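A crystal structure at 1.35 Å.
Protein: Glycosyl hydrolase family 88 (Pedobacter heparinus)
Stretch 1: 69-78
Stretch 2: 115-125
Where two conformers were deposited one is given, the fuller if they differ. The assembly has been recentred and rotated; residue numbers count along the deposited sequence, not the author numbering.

Stretch 1 69-78: PPRDWTTGFF
Stretch 2 (115-125) HDLGFMLYCSY

Stretch 1 is mostly loop. A type I beta turn from P69 to D72, closed by D72 N to P69 O at 2.9 Å, leads into a second from D72 to T75, closed by T75 N to D72 O at 2.9 Å. D72 (chi1 t) steadies the second turn: its OD1 accepts from T74 N at 2.8 Å and from T74 OG1 at 2.7 Å. F77 and F78 are helical. Stretch 2 enters as a loop and is helical from L117 to Y125. Register is set by two CA pairs, W73 CA to D116 CA at 6.0 Å and G76 CA to M120 CA at 4.1 Å, so both chains advance in the same sense. No direct hydrogen bond joins them, and the contact buries 462 Å² in total.

H115 (chi1 p) does not touch stretch 1. D116 occupies the N-cap position, but its side chain makes no capping bond; its backbone O instead accepts from M120 N at 2.9 Å. Its CB points toward stretch 1, and with chi1 at -75° D116 OD2 lies 3.4 Å from W73 CB. L117 (m, t) points away, and G118 is out of reach.

F119 (chi1 -70°, chi2 -54°) points toward stretch 1 and meets two aromatic rings. W73, with chi1 80° and chi2 -88°, presents the edge of its six-membered ring to the F119 face: the centroids are 5.4 Å apart, the planes at 63°, and W73 CE3 is 3.8 Å from F119 CD2. F77 (chi1 -69°, chi2 -66°) has a CB directed away, yet its ring end returns to the interface. It meets F119 obliquely, with planes at 50°, centroids also 5.4 Å apart and F77 CZ 3.3 Å from F119 CD1. Water 1 bridges the backbones: its O donates to W73 O at 2.7 Å and, weakly, to F119 O at 2.9 Å, while accepting from G76 N at 2.8 Å.

M120, covered over 90 Å², has an m, t, p side chain whose end approaches the first turn. M120 CE lies 3.2 Å from P70 O and 3.6 Å from D72 O, while M120 CG is 3.5 Å from W73 O. At the backbone, G76 CA approaches M120 O at 3.3 Å, a CA-H...O contact with an angle of 137° at H. Glycine permits this approach: an ideal CB on G76 would point toward stretch 2 and sit 2.2 Å from M120 O and 2.6 Å from F119 O, clashing with both.

L121 N bonds to L117 O at 2.8 Å, but the L121 side chain points away, and Y122 is out of reach. A wider pi-type turn spans 118-125, with C123 N to G118 O at 3.1 Å. C123 (m) points toward stretch 1; C123 SG lies 3.9 Å from F77 CE1 and 4.8 Å from the F77 ring centroid, an oblique sulfur-aromatic contact 50° off the normal. S124 (p) puts CB 3.8 Å from G76 O, while S124 OG donates to M120 O at 2.7 Å. Y125 (chi1 -81°) lies beyond the contact.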

ATOM      1  N   PRO A  69      10.007  13.979  -4.416  1.00 12.67           N
ATOM      2  CA  PRO A  69      10.606  13.950  -5.761  1.00 14.10           C
ATOM      3  C   PRO A  69      10.700  12.495  -6.287  1.00 13.56           C
ATOM      4  O   PRO A  69      10.342  11.545  -5.588  1.00 12.10           O
ATOM      5  CB  PRO A  69      11.999  14.557  -5.523  1.00 15.59           C
ATOM      6  CG  PRO A  69      12.324  14.146  -4.119  1.00 18.49           C
ATOM      7  CD  PRO A  69      11.011  14.229  -3.360  1.00 14.98           C
ATOM      8  N   PRO A  70      11.202  12.306  -7.518  1.00 14.01           N
ATOM      9  CA  PRO A  70      11.120  10.962  -8.112  1.00 14.55           C
ATOM     10  C   PRO A  70      11.887   9.869  -7.373  1.00 15.97           C
ATOM     11  O   PRO A  70      11.536   8.704  -7.505  1.00 17.70           O
ATOM     12  CB  PRO A  70      11.660  11.177  -9.529  1.00 16.02           C
ATOM     13  CG  PRO A  70      11.290  12.632  -9.831  1.00 16.33           C
ATOM     14  CD  PRO A  70      11.557  13.332  -8.525  1.00 15.77           C
ATOM     15  N   ARG A  71      12.900  10.249  -6.596  0.51 15.86           N
ATOM     16  CA  ARG A  71      13.670   9.292  -5.799  0.51 17.56           C
ATOM     17  C   ARG A  71      12.941   8.807  -4.543  0.51 15.11           C
ATOM     18  O   ARG A  71      13.331   7.813  -3.931  0.51 15.38           O
ATOM     19  CB  ARG A  71      14.995   9.923  -5.373  0.51 20.74           C
ATOM     20  CG  ARG A  71      14.820  11.028  -4.352  0.51 23.62           C
ATOM     21  CD  ARG A  71      16.142  11.480  -3.773  0.51 27.08           C
ATOM     22  NE  ARG A  71      15.953  12.623  -2.891  0.51 29.45           N
ATOM     23  CZ  ARG A  71      15.865  13.881  -3.311  0.51 31.38           C
ATOM     24  NH1 ARG A  71      15.690  14.862  -2.438  0.51 32.07           N
ATOM     25  NH2 ARG A  71      15.950  14.158  -4.606  0.51 32.17           N
ATOM     26  N   ASP A  72      11.895   9.519  -4.149  1.00 13.23           N
ATOM     27  CA  ASP A  72      11.187   9.240  -2.886  1.00 12.11           C
ATOM     28  C   ASP A  72      10.270   8.031  -3.049  1.00 10.30           C
ATOM     29  O   ASP A  72       9.494   7.956  -4.007  1.00 10.84           O
ATOM     30  CB  ASP A  72      10.395  10.497  -2.509  1.00 12.08           C
ATOM     31  CG  ASP A  72       9.663  10.394  -1.189  1.00 12.35           C
ATOM     32  OD1 ASP A  72       8.706   9.617  -1.091  1.00 12.56           O
ATOM     33  OD2 ASP A  72       9.980  11.187  -0.277  1.00 14.10           O
ATOM     34  N   TRP A  73      10.301   7.103  -2.094  1.00 10.63           N
ATOM     35  CA  TRP A  73       9.537   5.866  -2.244  1.00  9.65           C
ATOM     36  C   TRP A  73       8.023   6.062  -2.349  1.00  9.02           C
ATOM     37  O   TRP A  73       7.310   5.162  -2.825  1.00  9.79           O
ATOM     38  CB  TRP A  73       9.845   4.893  -1.111  1.00 10.82           C
ATOM     39  CG  TRP A  73       9.132   5.165   0.204  1.00 11.22           C
ATOM     40  CD1 TRP A  73       9.560   5.971   1.217  1.00 12.66           C
ATOM     41  CD2 TRP A  73       7.897   4.578   0.647  1.00 11.52           C
ATOM     42  NE1 TRP A  73       8.664   5.912   2.281  1.00 12.18           N
ATOM     43  CE2 TRP A  73       7.637   5.062   1.950  1.00 12.39           C
ATOM     44  CE3 TRP A  73       6.993   3.676   0.067  1.00 12.05           C
ATOM     45  CZ2 TRP A  73       6.500   4.689   2.684  1.00 12.94           C
ATOM     46  CZ3 TRP A  73       5.867   3.301   0.789  1.00 12.16           C
ATOM     47  CH2 TRP A  73       5.625   3.812   2.089  1.00 12.64           C
ATOM     48  N   THR A  74       7.524   7.215  -1.893  1.00  9.33           N
ATOM     49  CA  THR A  74       6.101   7.473  -1.918  1.00  9.05           C
ATOM     50  C   THR A  74       5.680   8.247  -3.158  1.00  9.20           C
ATOM     51  O   THR A  74       4.514   8.571  -3.285  1.00  9.84           O
ATOM     52  CB  THR A  74       5.622   8.305  -0.688  1.00  9.10           C
ATOM     53  OG1 THR A  74       6.022   9.676  -0.857  1.00 10.34           O
ATOM     54  CG2 THR A  74       6.168   7.745   0.634  1.00  9.97           C
ATOM     55  N   THR A  75       6.605   8.527  -4.083  1.00  8.94           N
ATOM     56  CA  THR A  75       6.316   9.502  -5.122  1.00 10.12           C
ATOM     57  C   THR A  75       5.210   9.049  -6.103  1.00  9.50           C
ATOM     58  O   THR A  75       4.526   9.879  -6.714  1.00 10.66           O
ATOM     59  CB  THR A  75       7.611   9.887  -5.858  1.00  9.80           C
ATOM     60  OG1 THR A  75       7.399  11.101  -6.578  1.00 10.74           O
ATOM     61  CG2 THR A  75       8.065   8.787  -6.815  1.00 11.61           C
ATOM     62  N   GLY A  76       5.045   7.742  -6.275  1.00  9.89           N
ATOM     63  CA  GLY A  76       4.041   7.220  -7.184  1.00 10.73           C
ATOM     64  C   GLY A  76       2.622   7.250  -6.663  1.00  9.42           C
ATOM     65  O   GLY A  76       1.688   7.079  -7.462  1.00  9.59           O
ATOM     66  N   PHE A  77       2.417   7.435  -5.350  1.00  8.88           N
ATOM     67  CA  PHE A  77       1.071   7.326  -4.799  1.00  9.46           C
ATOM     68  C   PHE A  77       0.109   8.410  -5.278  1.00  9.23           C
ATOM     69  O   PHE A  77      -1.017   8.101  -5.627  1.00 10.61           O
ATOM     70  CB  PHE A  77       1.091   7.283  -3.270  1.00  8.74           C
ATOM     71  CG  PHE A  77       1.684   6.008  -2.731  1.00  8.21           C
ATOM     72  CD1 PHE A  77       1.041   4.780  -2.940  1.00  8.91           C
ATOM     73  CD2 PHE A  77       2.876   6.032  -2.015  1.00  9.13           C
ATOM     74  CE1 PHE A  77       1.553   3.594  -2.419  1.00  9.12           C
ATOM     75  CE2 PHE A  77       3.417   4.848  -1.500  1.00  9.09           C
ATOM     76  CZ  PHE A  77       2.764   3.620  -1.714  1.00  9.89           C
ATOM     77  N   PHE A  78       0.528   9.675  -5.303  1.00  9.39           N
ATOM     78  CA  PHE A  78      -0.369  10.755  -5.725  1.00  9.98           C
ATOM     79  C   PHE A  78      -0.896  10.566  -7.166  1.00  9.60           C
ATOM     80  O   PHE A  78      -2.109  10.600  -7.363  1.00 10.34           O
ATOM     81  CB  PHE A  78       0.267  12.114  -5.530  1.00 10.54           C
ATOM     82  CG  PHE A  78      -0.623  13.247  -5.928  1.00 10.93           C
ATOM     83  CD1 PHE A  78      -1.797  13.514  -5.219  1.00 11.66           C
ATOM     84  CD2 PHE A  78      -0.298  14.047  -7.008  1.00 11.05           C
ATOM     85  CE1 PHE A  78      -2.620  14.562  -5.585  1.00 11.10           C
ATOM     86  CE2 PHE A  78      -1.110  15.101  -7.388  1.00 12.00           C
ATOM     87  CZ  PHE A  78      -2.279  15.369  -6.676  1.00 11.09           C
ATOM     88  N   HIS A 115      13.594  -2.044  -3.777  1.00  8.82           N
ATOM     89  CA  HIS A 115      12.408  -2.837  -4.086  1.00  9.36           C
ATOM     90  C   HIS A 115      11.172  -1.992  -4.358  1.00  8.61           C
ATOM     91  O   HIS A 115      10.191  -2.515  -4.894  1.00  9.92           O
ATOM     92  CB  HIS A 115      12.081  -3.793  -2.937  1.00  9.61           C
ATOM     93  CG  HIS A 115      11.589  -3.119  -1.694  1.00  9.61           C
ATOM     94  ND1 HIS A 115      10.452  -3.532  -1.040  1.00  9.98           N
ATOM     95  CD2 HIS A 115      12.093  -2.087  -0.973  1.00  9.83           C
ATOM     96  CE1 HIS A 115      10.261  -2.770   0.026  1.00  9.99           C
ATOM     97  NE2 HIS A 115      11.255  -1.899   0.106  1.00 10.55           N
ATOM     98  N   ASP A 116      11.224  -0.691  -4.048  1.00  9.27           N
ATOM     99  CA  ASP A 116      10.013   0.150  -4.037  1.00  9.57           C
ATOM    100  C   ASP A 116       9.533   0.582  -5.428  1.00  9.62           C
ATOM    101  O   ASP A 116       8.626   1.410  -5.546  1.00  9.69           O
ATOM    102  CB  ASP A 116      10.188   1.366  -3.114  1.00  9.45           C
ATOM    103  CG  ASP A 116      10.110   1.000  -1.653  1.00 10.06           C
ATOM    104  OD1 ASP A 116       9.325   0.089  -1.317  1.00 11.18           O
ATOM    105  OD2 ASP A 116      10.834   1.632  -0.843  1.00 11.01           O
ATOM    106  N   LEU A 117      10.086  -0.012  -6.481  1.00  9.86           N
ATOM    107  CA  LEU A 117       9.624   0.248  -7.841  1.00 10.40           C
ATOM    108  C   LEU A 117       8.148  -0.104  -8.036  1.00  9.30           C
ATOM    109  O   LEU A 117       7.480   0.471  -8.892  1.00 10.36           O
ATOM    110  CB  LEU A 117      10.453  -0.537  -8.845  1.00 10.86           C
ATOM    111  CG  LEU A 117      11.933  -0.147  -8.836  1.00 11.56           C
ATOM    112  CD1 LEU A 117      12.702  -1.071  -9.784  1.00 12.51           C
ATOM    113  CD2 LEU A 117      12.131   1.332  -9.215  1.00 12.44           C
ATOM    114  N   GLY A 118       7.618  -1.050  -7.263  1.00  9.05           N
ATOM    115  CA  GLY A 118       6.197  -1.332  -7.331  1.00  9.46           C
ATOM    116  C   GLY A 118       5.364  -0.139  -6.845  1.00  9.55           C
ATOM    117  O   GLY A 118       4.449   0.344  -7.547  1.00 10.55           O
ATOM    118  N   PHE A 119       5.632   0.344  -5.629  1.00  8.93           N
ATOM    119  CA  PHE A 119       4.934   1.525  -5.142  1.00  8.97           C
ATOM    120  C   PHE A 119       5.140   2.723  -6.080  1.00  9.48           C
ATOM    121  O   PHE A 119       4.224   3.518  -6.284  1.00 10.33           O
ATOM    122  CB  PHE A 119       5.468   1.902  -3.764  1.00  9.34           C
ATOM    123  CG  PHE A 119       5.106   0.951  -2.650  1.00  8.77           C
ATOM    124  CD1 PHE A 119       3.786   0.586  -2.391  1.00  9.29           C
ATOM    125  CD2 PHE A 119       6.104   0.482  -1.798  1.00  9.12           C
ATOM    126  CE1 PHE A 119       3.475  -0.228  -1.261  1.00  9.37           C
ATOM    127  CE2 PHE A 119       5.811  -0.332  -0.701  1.00  9.72           C
ATOM    128  CZ  PHE A 119       4.497  -0.673  -0.437  1.00  8.98           C
ATOM    129  N   MET A 120       6.354   2.875  -6.607  1.00  9.51           N
ATOM    130  CA  MET A 120       6.706   4.084  -7.355  1.00  9.46           C
ATOM    131  C   MET A 120       6.205   4.085  -8.793  1.00  9.34           C
ATOM    132  O   MET A 120       5.588   5.058  -9.218  1.00 10.41           O
ATOM    133  CB  MET A 120       8.225   4.273  -7.340  1.00  9.73           C
ATOM    134  CG  MET A 120       8.760   4.485  -5.912  1.00 10.90           C
ATOM    135  SD  MET A 120      10.543   4.229  -5.750  1.00 12.43           S
ATOM    136  CE  MET A 120      11.111   5.761  -6.393  1.00 10.99           C
ATOM    137  N   LEU A 121       6.497   3.014  -9.538  1.00  9.88           N
ATOM    138  CA  LEU A 121       6.070   2.890 -10.940  1.00 10.41           C
ATOM    139  C   LEU A 121       4.763   2.143 -11.107  1.00  9.94           C
ATOM    140  O   LEU A 121       3.942   2.519 -11.927  1.00 10.95           O
ATOM    141  CB  LEU A 121       7.125   2.168 -11.767  1.00 11.44           C
ATOM    142  CG  LEU A 121       8.351   2.989 -12.120  1.00 12.94           C
ATOM    143  CD1 LEU A 121       9.436   2.090 -12.706  1.00 13.76           C
ATOM    144  CD2 LEU A 121       7.984   4.039 -13.154  1.00 14.37           C
ATOM    145  N   TYR A 122       4.564   1.047 -10.381  1.00  9.41           N
ATOM    146  CA  TYR A 122       3.340   0.301 -10.636  1.00  9.59           C
ATOM    147  C   TYR A 122       2.081   1.054 -10.149  1.00  9.24           C
ATOM    148  O   TYR A 122       1.032   1.001 -10.803  1.00 10.97           O
ATOM    149  CB  TYR A 122       3.421  -1.129 -10.097  1.00  9.64           C
ATOM    150  CG  TYR A 122       2.348  -2.028 -10.674  1.00 10.27           C
ATOM    151  CD1 TYR A 122       2.343  -2.346 -12.033  1.00 10.85           C
ATOM    152  CD2 TYR A 122       1.340  -2.552  -9.863  1.00 10.44           C
ATOM    153  CE1 TYR A 122       1.350  -3.168 -12.565  1.00 11.71           C
ATOM    154  CE2 TYR A 122       0.329  -3.359 -10.374  1.00 10.34           C
ATOM    155  CZ  TYR A 122       0.361  -3.684 -11.739  1.00 11.80           C
ATOM    156  OH  TYR A 122      -0.618  -4.498 -12.293  1.00 14.06           O
ATOM    157  N   CYS A 123       2.152   1.785  -9.029  1.00  9.70           N
ATOM    158  CA  CYS A 123       1.020   2.618  -8.627  1.00 10.40           C
ATOM    159  C   CYS A 123       0.728   3.768  -9.574  1.00 10.36           C
ATOM    160  O   CYS A 123      -0.397   4.245  -9.621  1.00 10.76           O
ATOM    161  CB  CYS A 123       1.207   3.177  -7.209  1.00 10.44           C
ATOM    162  SG  CYS A 123       1.322   1.922  -5.913  1.00 11.20           S
ATOM    163  N   SER A 124       1.736   4.214 -10.321  1.00  9.90           N
ATOM    164  CA  SER A 124       1.558   5.373 -11.185  1.00  9.89           C
ATOM    165  C   SER A 124       1.353   4.919 -12.626  1.00  9.95           C
ATOM    166  O   SER A 124       0.211   4.841 -13.103  1.00 11.20           O
ATOM    167  CB  SER A 124       2.747   6.339 -11.018  1.00 10.44           C
ATOM    168  OG  SER A 124       3.973   5.685 -11.280  1.00 11.34           O
ATOM    169  N   TYR A 125       2.453   4.562 -13.289  1.00 10.36           N
ATOM    170  CA  TYR A 125       2.416   4.016 -14.645  1.00 10.69           C
ATOM    171  C   TYR A 125       1.559   2.757 -14.745  1.00 10.88           C
ATOM    172  O   TYR A 125       0.885   2.559 -15.756  1.00 11.23           O
ATOM    173  CB  TYR A 125       3.824   3.676 -15.151  1.00 11.79           C
ATOM    174  CG  TYR A 125       4.598   4.861 -15.665  1.00 11.78           C
ATOM    175  CD1 TYR A 125       5.197   5.763 -14.788  1.00 12.25           C
ATOM    176  CD2 TYR A 125       4.718   5.101 -17.034  1.00 13.05           C
ATOM    177  CE1 TYR A 125       5.892   6.855 -15.258  1.00 13.26           C
ATOM    178  CE2 TYR A 125       5.420   6.191 -17.505  1.00 13.86           C
ATOM    179  CZ  TYR A 125       6.015   7.058 -16.621  1.00 12.89           C
ATOM    180  OH  TYR A 125       6.715   8.149 -17.105  1.00 13.77           O
TER
HETATM  181  O   HOH W   1       5.281   5.550  -4.546  1.00 10.85           O